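Transcriptional regulator (Rhodococcus jostii, PDB 5CYV) probably acts as a DNA-binding transcriptional regulator of the MarR family, and binds p-coumaroyl-CoA, linking gene control to p-hydroxycinnamate metabolism. Local coordinates at residues T33-A46 with Q68-V82. Numbering follows the deposited sequence.
Sequences TGLRVRSYSVLVLA and QIVGLVDELEERGLV. With WCA (p-coumaroyl-CoA), chain J.
L76 and L72 of helix 70-78 pack onto helix 37-46, the two axes crossing at -76°. L76 sits at the centre: its CD1 meets V42 CG1 at 3.7 Å and also packs on the backbone of S39 and L43, while its CD2 faces L35 CD2, the two leucines crossing at about a right angle. With CG1 anti to the backbone N (chi1 177°), V42 splits its branches, CG1 going to L76 and V73 and CG2 to L72 CD1 at 3.7 Å. L43 extends this apolar seam to L81 and to V82, which opens the first strand of the wing in this winged helix-turn-helix.

The outer side is wet and polar. R79, its chain bent at chi3, brings NH1 and NH2 end-on to the single carbonyl oxygen T33 O, each at 2.9 Å and with that oxygen in the guanidinium plane. One water links R79 NH1, G34 O and E75 OE1; another joins E75 OE1 to S39 OG.

At the other end, R38 lays its CB against L72 and extends to the ligand. R38 NE donates almost straight (171°) to OAE of p-coumaroyl-CoA at 2.8 Å, and its NH1 reaches OAF. In the conformer modelled here, Q68 OE1 accepts from R38 NH2 at 3.1 Å, amide and guanidinium nearly coplanar. Two waters add bridges to Q68. A leucine at R38 would probably leave these two amide oxygens of the ligand without their donors here and Q68 without this direct tie to helix 37-46. One guanidinium thus joins the pantetheine part of the ligand to Q68, making this polar rim of the helix pair part of the ligand pocket as well.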
ATOM      1  N   THR B  33       3.796 -16.085 -13.822  1.00 19.90           N
ATOM      2  CA  THR B  33       5.076 -16.419 -13.227  1.00 20.69           C
ATOM      3  C   THR B  33       4.961 -17.300 -12.011  1.00 18.97           C
ATOM      4  O   THR B  33       5.961 -17.784 -11.519  1.00 20.99           O
ATOM      5  CB  THR B  33       5.823 -15.144 -12.799  1.00 19.00           C
ATOM      6  OG1 THR B  33       5.228 -14.613 -11.603  1.00 18.91           O
ATOM      7  CG2 THR B  33       5.824 -14.071 -13.907  1.00 20.31           C
ATOM      8  N   GLY B  34       3.751 -17.399 -11.493  1.00 18.10           N
ATOM      9  CA  GLY B  34       3.536 -18.114 -10.239  1.00 21.14           C
ATOM     10  C   GLY B  34       3.986 -17.380  -8.995  1.00 21.29           C
ATOM     11  O   GLY B  34       3.903 -17.968  -7.917  1.00 23.11           O
ATOM     12  N   LEU B  35       4.473 -16.163  -9.126  1.00 18.33           N
ATOM     13  CA  LEU B  35       4.945 -15.371  -7.997  1.00 17.25           C
ATOM     14  C   LEU B  35       3.779 -14.494  -7.524  1.00 19.44           C
ATOM     15  O   LEU B  35       2.801 -14.306  -8.254  1.00 20.04           O
ATOM     16  CB  LEU B  35       6.093 -14.442  -8.387  1.00 17.68           C
ATOM     17  CG  LEU B  35       7.308 -15.225  -8.953  1.00 18.18           C
ATOM     18  CD1 LEU B  35       8.219 -14.200  -9.561  1.00 20.49           C
ATOM     19  CD2 LEU B  35       7.985 -15.965  -7.840  1.00 19.79           C
ATOM     20  N   ARG B  36       3.949 -13.890  -6.362  1.00 17.55           N
ATOM     21  CA  ARG B  36       3.060 -12.891  -5.798  1.00 18.17           C
ATOM     22  C   ARG B  36       3.929 -11.716  -5.313  1.00 16.78           C
ATOM     23  O   ARG B  36       5.095 -11.774  -5.433  1.00 19.38           O
ATOM     24  CB  ARG B  36       2.135 -13.426  -4.723  1.00 19.10           C
ATOM     25  CG  ARG B  36       0.947 -14.170  -5.283  1.00 20.38           C
ATOM     26  CD  ARG B  36       0.168 -14.916  -4.238  1.00 21.71           C
ATOM     27  NE  ARG B  36      -0.284 -14.102  -3.145  1.00 22.24           N
ATOM     28  CZ  ARG B  36      -1.279 -13.261  -3.199  1.00 23.34           C
ATOM     29  NH1 ARG B  36      -1.965 -13.107  -4.294  1.00 23.78           N
ATOM     30  NH2 ARG B  36      -1.603 -12.598  -2.119  1.00 25.15           N
ATOM     31  N   VAL B  37       3.316 -10.675  -4.791  1.00 16.82           N
ATOM     32  CA  VAL B  37       4.130  -9.486  -4.560  0.55 17.88           C
ATOM     33  C   VAL B  37       5.338  -9.776  -3.620  1.00 16.61           C
ATOM     34  O   VAL B  37       6.447  -9.326  -3.932  1.00 17.35           O
ATOM     35  CB  VAL B  37       3.342  -8.289  -3.979  0.55 22.63           C
ATOM     36  CG1 VAL B  37       2.251  -7.703  -4.943  0.55 20.15           C
ATOM     37  CG2 VAL B  37       2.796  -8.586  -2.657  0.55 22.51           C
ATOM     38  N   ARG B  38       5.144 -10.551  -2.549  1.00 17.76           N
ATOM     39  CA  ARG B  38       6.315 -10.760  -1.655  1.00 17.03           C
ATOM     40  C   ARG B  38       7.384 -11.698  -2.230  1.00 15.88           C
ATOM     41  O   ARG B  38       8.574 -11.369  -2.122  1.00 17.51           O
ATOM     42  CB  ARG B  38       5.866 -11.303  -0.288  1.00 16.55           C
ATOM     43  CG  ARG B  38       5.058 -10.280   0.524  1.00 17.04           C
ATOM     44  CD  ARG B  38       4.875 -10.810   1.935  1.00 16.47           C
ATOM     45  NE  ARG B  38       4.085  -9.844   2.744  1.00 17.10           N
ATOM     46  CZ  ARG B  38       3.947  -9.905   4.051  1.00 19.81           C
ATOM     47  NH1 ARG B  38       3.163  -9.006   4.685  1.00 20.61           N
ATOM     48  NH2 ARG B  38       4.587 -10.867   4.790  1.00 18.84           N
ATOM     49  N   SER B  39       6.994 -12.801  -2.840  1.00 17.86           N
ATOM     50  CA  SER B  39       8.018 -13.688  -3.425  1.00 16.60           C
ATOM     51  C   SER B  39       8.714 -13.012  -4.581  1.00 16.78           C
ATOM     52  O   SER B  39       9.939 -13.180  -4.760  1.00 17.14           O
ATOM     53  CB  SER B  39       7.420 -15.020  -3.847  1.00 18.83           C
ATOM     54  OG  SER B  39       6.284 -14.882  -4.712  1.00 20.64           O
ATOM     55  N   TYR B  40       7.972 -12.245  -5.398  1.00 15.76           N
ATOM     56  CA  TYR B  40       8.628 -11.437  -6.397  1.00 16.69           C
ATOM     57  C   TYR B  40       9.626 -10.465  -5.833  1.00 15.62           C
ATOM     58  O   TYR B  40      10.753 -10.346  -6.364  1.00 17.21           O
ATOM     59  CB  TYR B  40       7.537 -10.681  -7.221  1.00 17.22           C
ATOM     60  CG  TYR B  40       8.049  -9.621  -8.136  1.00 15.19           C
ATOM     61  CD1 TYR B  40       8.646  -9.935  -9.334  1.00 17.99           C
ATOM     62  CD2 TYR B  40       7.910  -8.247  -7.780  1.00 18.20           C
ATOM     63  CE1 TYR B  40       9.130  -8.945 -10.188  1.00 18.53           C
ATOM     64  CE2 TYR B  40       8.354  -7.258  -8.641  1.00 22.18           C
ATOM     65  CZ  TYR B  40       8.956  -7.614  -9.854  1.00 21.24           C
ATOM     66  OH  TYR B  40       9.473  -6.645 -10.668  1.00 22.88           O
ATOM     67  N   SER B  41       9.264  -9.770  -4.762  1.00 17.76           N
ATOM     68  CA  SER B  41      10.195  -8.797  -4.182  1.00 16.08           C
ATOM     69  C   SER B  41      11.492  -9.481  -3.723  1.00 16.16           C
ATOM     70  O   SER B  41      12.570  -8.932  -3.948  1.00 17.00           O
ATOM     71  CB  SER B  41       9.562  -8.098  -2.974  1.00 19.45           C
ATOM     72  OG  SER B  41       8.376  -7.376  -3.375  1.00 19.57           O
ATOM     73  N   VAL B  42      11.364 -10.639  -3.066  1.00 16.29           N
ATOM     74  CA  VAL B  42      12.585 -11.339  -2.636  1.00 16.32           C
ATOM     75  C   VAL B  42      13.474 -11.748  -3.796  1.00 17.21           C
ATOM     76  O   VAL B  42      14.695 -11.510  -3.766  1.00 17.66           O
ATOM     77  CB  VAL B  42      12.226 -12.562  -1.798  1.00 14.42           C
ATOM     78  CG1 VAL B  42      13.491 -13.363  -1.399  1.00 18.50           C
ATOM     79  CG2 VAL B  42      11.482 -12.083  -0.540  1.00 18.81           C
ATOM     80  N   LEU B  43      12.832 -12.251  -4.850  1.00 15.26           N
ATOM     81  CA  LEU B  43      13.568 -12.668  -6.059  1.00 15.27           C
ATOM     82  C   LEU B  43      14.294 -11.458  -6.681  1.00 17.35           C
ATOM     83  O   LEU B  43      15.491 -11.537  -7.054  1.00 17.26           O
ATOM     84  CB  LEU B  43      12.605 -13.354  -7.030  1.00 16.40           C
ATOM     85  CG  LEU B  43      13.315 -13.780  -8.323  1.00 17.15           C
ATOM     86  CD1 LEU B  43      14.448 -14.777  -8.030  1.00 18.37           C
ATOM     87  CD2 LEU B  43      12.295 -14.444  -9.257  1.00 19.68           C
ATOM     88  N   VAL B  44      13.592 -10.318  -6.799  1.00 15.62           N
ATOM     89  CA  VAL B  44      14.191  -9.132  -7.378  1.00 18.06           C
ATOM     90  C   VAL B  44      15.387  -8.701  -6.538  1.00 16.92           C
ATOM     91  O   VAL B  44      16.485  -8.397  -7.059  1.00 18.21           O
ATOM     92  CB  VAL B  44      13.168  -8.041  -7.447  1.00 18.23           C
ATOM     93  CG1 VAL B  44      13.844  -6.673  -7.697  1.00 21.76           C
ATOM     94  CG2 VAL B  44      12.196  -8.382  -8.571  1.00 19.18           C
ATOM     95  N   LEU B  45      15.212  -8.726  -5.216  1.00 15.98           N
ATOM     96  CA  LEU B  45      16.302  -8.233  -4.355  1.00 16.97           C
ATOM     97  C   LEU B  45      17.505  -9.172  -4.393  1.00 18.52           C
ATOM     98  O   LEU B  45      18.654  -8.702  -4.345  1.00 21.64           O
ATOM     99  CB  LEU B  45      15.803  -8.033  -2.903  1.00 17.26           C
ATOM    100  CG  LEU B  45      14.817  -6.868  -2.782  1.00 17.94           C
ATOM    101  CD1 LEU B  45      14.093  -6.940  -1.440  1.00 17.94           C
ATOM    102  CD2 LEU B  45      15.479  -5.519  -2.907  1.00 20.57           C
ATOM    103  N   ALA B  46      17.275 -10.453  -4.558  1.00 17.48           N
ATOM    104  CA  ALA B  46      18.388 -11.387  -4.710  1.00 18.14           C
ATOM    105  C   ALA B  46      19.116 -11.142  -6.026  1.00 22.28           C
ATOM    106  O   ALA B  46      20.342 -11.192  -6.069  1.00 21.60           O
ATOM    107  CB  ALA B  46      17.892 -12.822  -4.629  1.00 19.15           C
ATOM    108  N   GLN B  68       9.682 -13.390   8.689  1.00 21.85           N
ATOM    109  CA  GLN B  68       8.617 -13.440   7.659  0.63 22.41           C
ATOM    110  C   GLN B  68       9.197 -13.693   6.284  1.00 21.90           C
ATOM    111  O   GLN B  68       8.489 -13.979   5.351  1.00 20.37           O
ATOM    112  CB  GLN B  68       7.763 -12.154   7.671  0.63 22.50           C
ATOM    113  CG  GLN B  68       6.987 -12.051   8.979  0.63 21.06           C
ATOM    114  CD  GLN B  68       5.633 -11.293   8.885  0.63 27.04           C
ATOM    115  OE1 GLN B  68       5.120 -10.993   7.810  0.63 20.82           O
ATOM    116  NE2 GLN B  68       5.085 -10.971  10.053  0.63 26.85           N
ATOM    117  N   ILE B  69      10.521 -13.625   6.164  1.00 20.75           N
ATOM    118  CA  ILE B  69      11.154 -13.795   4.873  1.00 22.13           C
ATOM    119  C   ILE B  69      11.525 -15.266   4.648  1.00 21.58           C
ATOM    120  O   ILE B  69      11.586 -15.690   3.474  1.00 19.06           O
ATOM    121  CB  ILE B  69      12.495 -12.910   4.793  1.00 19.11           C
ATOM    122  CG1 ILE B  69      12.165 -11.428   4.993  1.00 22.83           C
ATOM    123  CG2 ILE B  69      13.307 -13.086   3.499  1.00 21.21           C
ATOM    124  CD1 ILE B  69      11.118 -10.926   4.036  1.00 22.10           C
ATOM    125  N   VAL B  70      11.676 -16.040   5.733  1.00 22.47           N
ATOM    126  CA  VAL B  70      12.161 -17.411   5.600  1.00 23.00           C
ATOM    127  C   VAL B  70      11.283 -18.237   4.654  1.00 19.47           C
ATOM    128  O   VAL B  70      11.808 -18.923   3.767  1.00 22.57           O
ATOM    129  CB  VAL B  70      12.219 -18.071   6.958  1.00 29.55           C
ATOM    130  CG1 VAL B  70      12.650 -19.533   6.830  1.00 31.26           C
ATOM    131  CG2 VAL B  70      13.185 -17.304   7.849  1.00 32.18           C
ATOM    132  N   GLY B  71       9.958 -18.150   4.825  1.00 22.07           N
ATOM    133  CA  GLY B  71       9.059 -18.931   3.984  1.00 22.63           C
ATOM    134  C   GLY B  71       8.997 -18.520   2.533  1.00 21.97           C
ATOM    135  O   GLY B  71       8.738 -19.327   1.649  1.00 22.73           O
ATOM    136  N   LEU B  72       9.231 -17.227   2.262  1.00 21.74           N
ATOM    137  CA  LEU B  72       9.332 -16.745   0.904  1.00 19.94           C
ATOM    138  C   LEU B  72      10.562 -17.321   0.214  1.00 19.58           C
ATOM    139  O   LEU B  72      10.479 -17.749  -0.934  1.00 18.92           O
ATOM    140  CB  LEU B  72       9.460 -15.224   0.886  1.00 17.70           C
ATOM    141  CG  LEU B  72       8.323 -14.494   1.587  1.00 18.48           C
ATOM    142  CD1 LEU B  72       8.607 -13.059   1.648  1.00 20.71           C
ATOM    143  CD2 LEU B  72       6.993 -14.698   0.789  1.00 20.14           C
ATOM    144  N   VAL B  73      11.682 -17.322   0.944  1.00 18.11           N
ATOM    145  CA  VAL B  73      12.895 -17.967   0.421  1.00 18.10           C
ATOM    146  C   VAL B  73      12.654 -19.455   0.239  1.00 20.24           C
ATOM    147  O   VAL B  73      13.078 -20.012  -0.806  1.00 22.48           O
ATOM    148  CB  VAL B  73      14.110 -17.682   1.315  1.00 19.22           C
ATOM    149  CG1 VAL B  73      15.344 -18.469   0.823  1.00 21.25           C
ATOM    150  CG2 VAL B  73      14.361 -16.136   1.355  1.00 19.09           C
ATOM    151  N   ASP B  74      11.934 -20.117   1.172  1.00 22.42           N
ATOM    152  CA  ASP B  74      11.664 -21.543   0.993  1.00 22.15           C
ATOM    153  C   ASP B  74      10.890 -21.775  -0.305  1.00 24.87           C
ATOM    154  O   ASP B  74      11.123 -22.752  -1.017  1.00 23.26           O
ATOM    155  CB  ASP B  74      10.844 -22.104   2.171  1.00 22.90           C
ATOM    156  CG  ASP B  74      11.615 -22.185   3.495  1.00 34.74           C
ATOM    157  OD1 ASP B  74      12.861 -22.105   3.527  1.00 34.26           O
ATOM    158  OD2 ASP B  74      10.905 -22.379   4.539  1.00 42.31           O
ATOM    159  N   GLU B  75       9.894 -20.922  -0.559  1.00 20.89           N
ATOM    160  CA  GLU B  75       9.087 -21.051  -1.766  1.00 20.85           C
ATOM    161  C   GLU B  75       9.957 -20.907  -3.015  1.00 21.41           C
ATOM    162  O   GLU B  75       9.853 -21.710  -3.953  1.00 22.58           O
ATOM    163  CB  GLU B  75       7.954 -20.012  -1.746  1.00 23.37           C
ATOM    164  CG  GLU B  75       7.164 -19.977  -3.012  1.00 26.96           C
ATOM    165  CD  GLU B  75       5.988 -19.009  -2.992  1.00 30.29           C
ATOM    166  OE1 GLU B  75       5.406 -18.826  -4.075  1.00 36.78           O
ATOM    167  OE2 GLU B  75       5.671 -18.394  -1.948  1.00 31.26           O
ATOM    168  N   LEU B  76      10.806 -19.893  -3.021  1.00 19.49           N
ATOM    169  CA  LEU B  76      11.633 -19.676  -4.183  1.00 18.63           C
ATOM    170  C   LEU B  76      12.647 -20.781  -4.322  1.00 20.15           C
ATOM    171  O   LEU B  76      12.981 -21.172  -5.471  1.00 19.18           O
ATOM    172  CB  LEU B  76      12.347 -18.326  -4.045  1.00 17.56           C
ATOM    173  CG  LEU B  76      11.413 -17.098  -4.118  1.00 19.03           C
ATOM    174  CD1 LEU B  76      12.220 -15.884  -3.767  1.00 19.13           C
ATOM    175  CD2 LEU B  76      10.833 -16.916  -5.535  1.00 20.16           C
ATOM    176  N   GLU B  77      13.137 -21.301  -3.199  1.00 19.56           N
ATOM    177  CA  GLU B  77      14.158 -22.345  -3.272  0.52 21.75           C
ATOM    178  C   GLU B  77      13.538 -23.655  -3.797  1.00 21.77           C
ATOM    179  O   GLU B  77      14.164 -24.356  -4.599  1.00 23.83           O
ATOM    180  CB  GLU B  77      14.858 -22.551  -1.912  0.52 23.10           C
ATOM    181  CG  GLU B  77      16.190 -23.391  -2.073  0.52 19.34           C
ATOM    182  CD  GLU B  77      17.128 -23.412  -0.838  0.52 27.80           C
ATOM    183  OE1 GLU B  77      16.626 -23.166   0.286  0.52 30.57           O
ATOM    184  OE2 GLU B  77      18.356 -23.752  -0.967  0.52 28.97           O
ATOM    185  N   GLU B  78      12.316 -23.965  -3.393  1.00 21.06           N
ATOM    186  CA  GLU B  78      11.673 -25.178  -3.869  1.00 22.11           C
ATOM    187  C   GLU B  78      11.454 -25.138  -5.371  1.00 25.22           C
ATOM    188  O   GLU B  78      11.423 -26.210  -6.002  1.00 25.65           O
ATOM    189  CB  GLU B  78      10.338 -25.400  -3.155  1.00 30.31           C
ATOM    190  CG  GLU B  78       9.717 -26.707  -3.537  1.00 50.76           C
ATOM    191  CD  GLU B  78      10.426 -27.889  -2.930  1.00 55.59           C
ATOM    192  OE1 GLU B  78      10.998 -27.732  -1.825  1.00 56.71           O
ATOM    193  OE2 GLU B  78      10.408 -28.977  -3.556  1.00 74.99           O
ATOM    194  N   ARG B  79      11.311 -23.931  -5.939  1.00 24.39           N
ATOM    195  CA  ARG B  79      11.175 -23.797  -7.382  1.00 24.91           C
ATOM    196  C   ARG B  79      12.493 -23.675  -8.099  1.00 26.06           C
ATOM    197  O   ARG B  79      12.511 -23.519  -9.327  1.00 28.38           O
ATOM    198  CB  ARG B  79      10.314 -22.570  -7.736  1.00 24.43           C
ATOM    199  CG  ARG B  79       8.829 -22.715  -7.438  1.00 32.04           C
ATOM    200  CD  ARG B  79       8.102 -21.455  -7.878  1.00 28.81           C
ATOM    201  NE  ARG B  79       8.108 -21.317  -9.343  1.00 27.48           N
ATOM    202  CZ  ARG B  79       7.565 -20.259  -9.979  1.00 23.82           C
ATOM    203  NH1 ARG B  79       6.969 -19.308  -9.307  1.00 27.27           N
ATOM    204  NH2 ARG B  79       7.624 -20.179 -11.307  1.00 25.95           N
ATOM    205  N   GLY B  80      13.604 -23.715  -7.361  1.00 21.34           N
ATOM    206  CA  GLY B  80      14.901 -23.651  -8.023  1.00 20.63           C
ATOM    207  C   GLY B  80      15.271 -22.236  -8.506  1.00 21.24           C
ATOM    208  O   GLY B  80      16.122 -22.061  -9.379  1.00 23.96           O
ATOM    209  N   LEU B  81      14.668 -21.248  -7.889  1.00 20.63           N
ATOM    210  CA  LEU B  81      14.867 -19.866  -8.324  1.00 19.70           C
ATOM    211  C   LEU B  81      15.932 -19.154  -7.483  1.00 20.87           C
ATOM    212  O   LEU B  81      16.537 -18.191  -7.934  1.00 19.83           O
ATOM    213  CB  LEU B  81      13.555 -19.070  -8.234  1.00 18.05           C
ATOM    214  CG  LEU B  81      12.406 -19.659  -9.044  1.00 21.68           C
ATOM    215  CD1 LEU B  81      11.097 -18.921  -8.768  1.00 22.47           C
ATOM    216  CD2 LEU B  81      12.768 -19.533 -10.553  1.00 20.13           C
ATOM    217  N   VAL B  82      16.094 -19.579  -6.223  1.00 18.85           N
ATOM    218  CA  VAL B  82      17.209 -19.068  -5.401  1.00 18.03           C
ATOM    219  C   VAL B  82      17.802 -20.236  -4.674  1.00 16.27           C
ATOM    220  O   VAL B  82      17.172 -21.309  -4.574  1.00 20.38           O
ATOM    221  CB  VAL B  82      16.773 -17.990  -4.348  1.00 17.28           C
ATOM    222  CG1 VAL B  82      16.099 -16.793  -4.988  1.00 19.75           C
ATOM    223  CG2 VAL B  82      15.810 -18.581  -3.260  1.00 19.55           C
TER
HETATM  224  C4  WCA J 202      -3.639  -4.216  17.471  1.00 76.58           C
HETATM  225  C5  WCA J 202      -4.944  -4.671  17.307  1.00 73.57           C
HETATM  226  C6  WCA J 202      -5.750  -4.855  18.492  1.00 67.63           C
HETATM  227  C8  WCA J 202      -4.045  -4.521  15.298  1.00 71.11           C
HETATM  228  N1  WCA J 202      -5.201  -4.575  19.697  1.00 65.95           N
HETATM  229  N3  WCA J 202      -3.170  -3.962  18.729  1.00 71.62           N
HETATM  230  CAV WCA J 202       6.407  -4.967  -4.736  1.00 21.67           C
HETATM  231  CAT WCA J 202       6.759  -4.866  -6.047  1.00 24.02           C
HETATM  232  CBS WCA J 202       6.036  -3.952  -6.829  1.00 27.34           C
HETATM  233  OAJ WCA J 202       6.375  -3.821  -8.202  1.00 33.25           O
HETATM  234  CAU WCA J 202       5.052  -3.177  -6.314  1.00 25.05           C
HETATM  235  CAW WCA J 202       4.691  -3.261  -4.965  1.00 23.35           C
HETATM  236  CBT WCA J 202       5.404  -4.150  -4.199  1.00 19.49           C
HETATM  237  CAR WCA J 202       5.011  -4.178  -2.776  1.00 22.02           C
HETATM  238  CAQ WCA J 202       5.845  -4.913  -1.832  1.00 24.75           C
HETATM  239  CBP WCA J 202       5.439  -4.662  -0.396  1.00 20.90           C
HETATM  240  OAD WCA J 202       4.749  -3.816   0.058  1.00 23.49           O
HETATM  241  SBO WCA J 202       6.194  -5.843   0.639  1.00 27.66           S
HETATM  242  CBA WCA J 202       5.649  -5.201   2.254  1.00 26.51           C
HETATM  243  CAY WCA J 202       4.428  -6.055   2.795  1.00 21.48           C
HETATM  244  NBH WCA J 202       3.193  -5.587   2.268  1.00 20.84           N
HETATM  245  CBQ WCA J 202       2.325  -6.559   1.590  1.00 19.51           C
HETATM  246  OAE WCA J 202       2.559  -7.773   1.544  1.00 19.04           O
HETATM  247  CBB WCA J 202       1.039  -6.041   1.026  1.00 17.30           C
HETATM  248  CAZ WCA J 202      -0.187  -6.447   1.894  1.00 19.02           C
HETATM  249  NBI WCA J 202      -0.255  -5.802   3.221  1.00 18.82           N
HETATM  250  CBR WCA J 202       0.235  -6.360   4.395  1.00 20.03           C
HETATM  251  OAF WCA J 202       0.864  -7.419   4.305  1.00 21.30           O
HETATM  252  CBX WCA J 202      -0.008  -5.683   5.735  1.00 19.87           C
HETATM  253  OAK WCA J 202      -1.101  -4.737   5.557  1.00 20.11           O
HETATM  254  CCD WCA J 202       1.245  -4.964   6.252  1.00 20.51           C
HETATM  255  CAA WCA J 202       1.489  -3.715   5.355  1.00 21.64           C
HETATM  256  CAB WCA J 202       2.479  -5.890   6.313  1.00 22.10           C
HETATM  257  CBD WCA J 202       0.944  -4.433   7.693  1.00 24.04           C
HETATM  258  OBK WCA J 202       0.537  -5.647   8.378  1.00 25.51           O
HETATM  259  PCG WCA J 202       0.473  -5.661   9.988  1.00 26.64           P
HETATM  260  OAP WCA J 202       1.789  -5.156  10.488  1.00 32.31           O
HETATM  261  OAI WCA J 202       0.024  -7.100  10.347  1.00 28.46           O
HETATM  262  OBN WCA J 202      -0.555  -4.559  10.388  1.00 25.96           O
HETATM  263  PCF WCA J 202      -2.070  -4.534  10.761  1.00 27.09           P
HETATM  264  OAO WCA J 202      -2.479  -6.010  10.732  1.00 29.28           O
HETATM  265  OAH WCA J 202      -2.814  -3.436  10.014  1.00 28.43           O
HETATM  266  O5' WCA J 202      -2.067  -4.057  12.307  1.00 34.59           O
HETATM  267  C5' WCA J 202      -1.498  -2.805  12.685  1.00 28.97           C
HETATM  268  C4' WCA J 202      -0.767  -2.698  13.991  1.00 61.35           C
HETATM  269  O4' WCA J 202      -1.883  -2.602  15.177  1.00 68.03           O
HETATM  270  C3' WCA J 202      -0.005  -3.774  14.302  1.00 72.98           C
HETATM  271  O3' WCA J 202       1.017  -3.414  15.304  1.00 82.37           O
HETATM  272  PCE WCA J 202       2.551  -3.410  14.947  1.00106.82           P
HETATM  273  OAM WCA J 202       2.763  -2.555  13.741  1.00103.61           O
HETATM  274  OAN WCA J 202       3.018  -4.810  14.669  1.00106.49           O
HETATM  275  OAG WCA J 202       3.312  -2.845  16.117  1.00106.94           O
HETATM  276  C2' WCA J 202      -0.994  -4.735  14.998  1.00 67.43           C
HETATM  277  O2' WCA J 202      -0.383  -5.720  15.706  1.00 61.82           O
HETATM  278  C1' WCA J 202      -1.797  -3.707  15.877  1.00 71.32           C
HETATM  279  N9  WCA J 202      -3.125  -4.147  16.188  1.00 72.18           N
HETATM  280  N7  WCA J 202      -5.162  -4.852  15.951  1.00 69.23           N
HETATM  281  C2  WCA J 202      -3.962  -4.144  19.808  1.00 68.66           C
HETATM  282  N6  WCA J 202      -7.096  -5.318  18.365  1.00 75.49           N
HETATM  283  O   HOH W   1       6.065 -19.230  -6.609  1.00 35.40           O
HETATM  284  O   HOH W   2       6.044 -13.210   4.211  1.00 19.27           O
HETATM  285  O   HOH W   3       3.004  -9.130   7.622  1.00 26.08           O
HETATM  286  O   HOH W   4       4.343 -16.367  -3.844  1.00 29.96           O